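Local coordinates for PbSGBP-B lipoprotein (Prevotella bryantii B14, PDB 6D2Y), which probably binds polysaccharides at the cell surface, as a glycan-binding lipoprotein encoded in a polysaccharide utilization locus, at residues S89-D93 / H94-V98. Residues are numbered along the deposited sequence; the frame is centred on the assembly and turned at random.
Sequences SYITD and HTLIV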
loop_
_atom_site.group_PDB
_atom_site.type_symbol
_atom_site.label_atom_id
_atom_site.label_comp_id
_atom_site.label_asym_id
_atom_site.label_seq_id
_atom_site.Cartn_x
_atom_site.Cartn_y
_atom_site.Cartn_z
ATOM N N SER A 89 28.167 -35.120 12.330
ATOM C CA SER A 89 29.489 -34.643 12.720
ATOM C C SER A 89 29.449 -33.623 13.850
ATOM O O SER A 89 30.478 -33.392 14.494
ATOM C CB SER A 89 30.200 -34.043 11.507
ATOM O OG SER A 89 30.025 -32.638 11.460
ATOM N N TYR A 90 28.302 -33.004 14.105
ATOM C CA TYR A 90 28.171 -31.982 15.137
ATOM C C TYR A 90 27.157 -32.395 16.196
ATOM O O TYR A 90 26.423 -31.563 16.737
ATOM C CB TYR A 90 27.798 -30.634 14.526
ATOM C CG TYR A 90 28.863 -30.098 13.601
ATOM C CD1 TYR A 90 30.120 -29.770 14.085
ATOM C CD2 TYR A 90 28.614 -29.922 12.245
ATOM C CE1 TYR A 90 31.103 -29.285 13.249
ATOM C CE2 TYR A 90 29.592 -29.435 11.399
ATOM C CZ TYR A 90 30.835 -29.118 11.905
ATOM O OH TYR A 90 31.814 -28.634 11.067
ATOM N N ILE A 91 27.109 -33.687 16.514
ATOM C CA ILE A 91 26.209 -34.218 17.537
ATOM C C ILE A 91 27.065 -35.030 18.506
ATOM O O ILE A 91 27.330 -36.217 18.283
ATOM C CB ILE A 91 25.080 -35.070 16.951
ATOM C CG1 ILE A 91 24.276 -34.269 15.925
ATOM C CG2 ILE A 91 24.168 -35.567 18.063
ATOM C CD1 ILE A 91 23.209 -35.075 15.223
ATOM N N THR A 92 27.507 -34.394 19.586
ATOM C CA THR A 92 28.086 -35.134 20.694
ATOM C C THR A 92 26.961 -35.710 21.550
ATOM O O THR A 92 25.775 -35.464 21.312
ATOM C CB THR A 92 29.006 -34.242 21.525
ATOM O OG1 THR A 92 28.218 -33.377 22.355
ATOM C CG2 THR A 92 29.899 -33.402 20.622
ATOM N N ASP A 93 27.325 -36.488 22.563
ATOM C CA ASP A 93 26.297 -37.052 23.426
ATOM C C ASP A 93 25.786 -36.055 24.456
ATOM O O ASP A 93 24.840 -36.369 25.188
ATOM C CB ASP A 93 26.817 -38.312 24.122
ATOM C CG ASP A 93 25.735 -39.365 24.293
ATOM O OD1 ASP A 93 25.078 -39.714 23.284
ATOM O OD2 ASP A 93 25.546 -39.845 25.426
ATOM N N HIS A 94 26.370 -34.857 24.520
ATOM C CA HIS A 94 25.890 -33.809 25.402
ATOM C C HIS A 94 25.515 -32.522 24.682
ATOM O O HIS A 94 24.905 -31.645 25.303
ATOM C CB HIS A 94 26.934 -33.492 26.484
ATOM C CG HIS A 94 27.292 -34.668 27.335
ATOM N ND1 HIS A 94 26.343 -35.426 27.987
ATOM C CD2 HIS A 94 28.491 -35.220 27.645
ATOM C CE1 HIS A 94 26.939 -36.395 28.657
ATOM N NE2 HIS A 94 28.242 -36.291 28.469
ATOM N N THR A 95 25.867 -32.377 23.405
ATOM C CA THR A 95 25.491 -31.213 22.615
ATOM C C THR A 95 25.049 -31.661 21.231
ATOM O O THR A 95 25.693 -32.509 20.608
ATOM C CB THR A 95 26.646 -30.211 22.473
ATOM O OG1 THR A 95 27.736 -30.834 21.783
ATOM C CG2 THR A 95 27.115 -29.716 23.833
ATOM N N LEU A 96 23.950 -31.082 20.760
ATOM C CA LEU A 96 23.468 -31.281 19.400
ATOM C C LEU A 96 23.162 -29.913 18.811
ATOM O O LEU A 96 22.406 -29.135 19.404
ATOM C CB LEU A 96 22.223 -32.178 19.364
ATOM C CG LEU A 96 21.657 -32.616 18.006
ATOM C CD1 LEU A 96 20.876 -33.905 18.163
ATOM C CD2 LEU A 96 20.767 -31.559 17.373
ATOM N N ILE A 97 23.745 -29.625 17.649
ATOM C CA ILE A 97 23.562 -28.354 16.961
ATOM C C ILE A 97 22.748 -28.619 15.702
ATOM O O ILE A 97 23.170 -29.386 14.828
ATOM C CB ILE A 97 24.908 -27.685 16.639
ATOM C CG1 ILE A 97 25.652 -27.353 17.932
ATOM C CG2 ILE A 97 24.700 -26.425 15.806
ATOM C CD1 ILE A 97 27.044 -26.794 17.716
ATOM N N VAL A 98 21.569 -28.005 15.625
ATOM C CA VAL A 98 20.649 -28.173 14.508
ATOM C C VAL A 98 20.037 -26.818 14.178
ATOM O O VAL A 98 19.874 -25.958 15.048
ATOM C CB VAL A 98 19.554 -29.220 14.831
ATOM C CG1 VAL A 98 18.671 -28.750 15.984
ATOM C CG2 VAL A 98 18.713 -29.542 13.601
#
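The imidazole of His-94 lies obliquely against the carbonyl of Asp-93, with ND1 3.3 Å from Asp-93 O at an angle too poor for a hydrogen bond. The other flat group, the phenol of Tyr-90, has Ser-89 OG over one face, 3.1 Å above the ring plane and displaced toward the rim; its CB points toward 94-98, but the end of the side chain leads away from that segment.

The chain doubles back over Thr-92 to Thr-95 in the shape of a type I beta turn, and the hydroxyl of Thr-92 holds the bend. Its OG1 accepts a hydrogen bond from His-94 N (3.2 Å, 150°), which makes an ST turn, and shares a second with Thr-95 OG1 at 2.7 Å, in which either hydroxyl could be the donor. In both threonines chi1 (77° and 62°) tucks OG1 between the backbone N and the carbonyl carbon and brings the two hydroxyls together. The turn joins an irregular arm to strand 95-99, at the edge of a three-stranded sheet beside strand 63-69 in the N-terminal part of the protein. A single antiparallel bridge, Ile-91 with Leu-96, pairs the two arms, and loosely: the bonds from Thr-92 N to Thr-95 O and from Ile-97 N to Tyr-90 O are both weak.

On the side of the turn away from the threonine hydroxyls, Ile-91 and Leu-96 run alongside each other, Ile-91 CG2 3.7 Å from Leu-96 CD1. Leu-96 is buried and also touches Ile-74 and Ile-77 of strand 74-79, while Asp-93 OD1 takes a hydrogen bond from Lys-72 N.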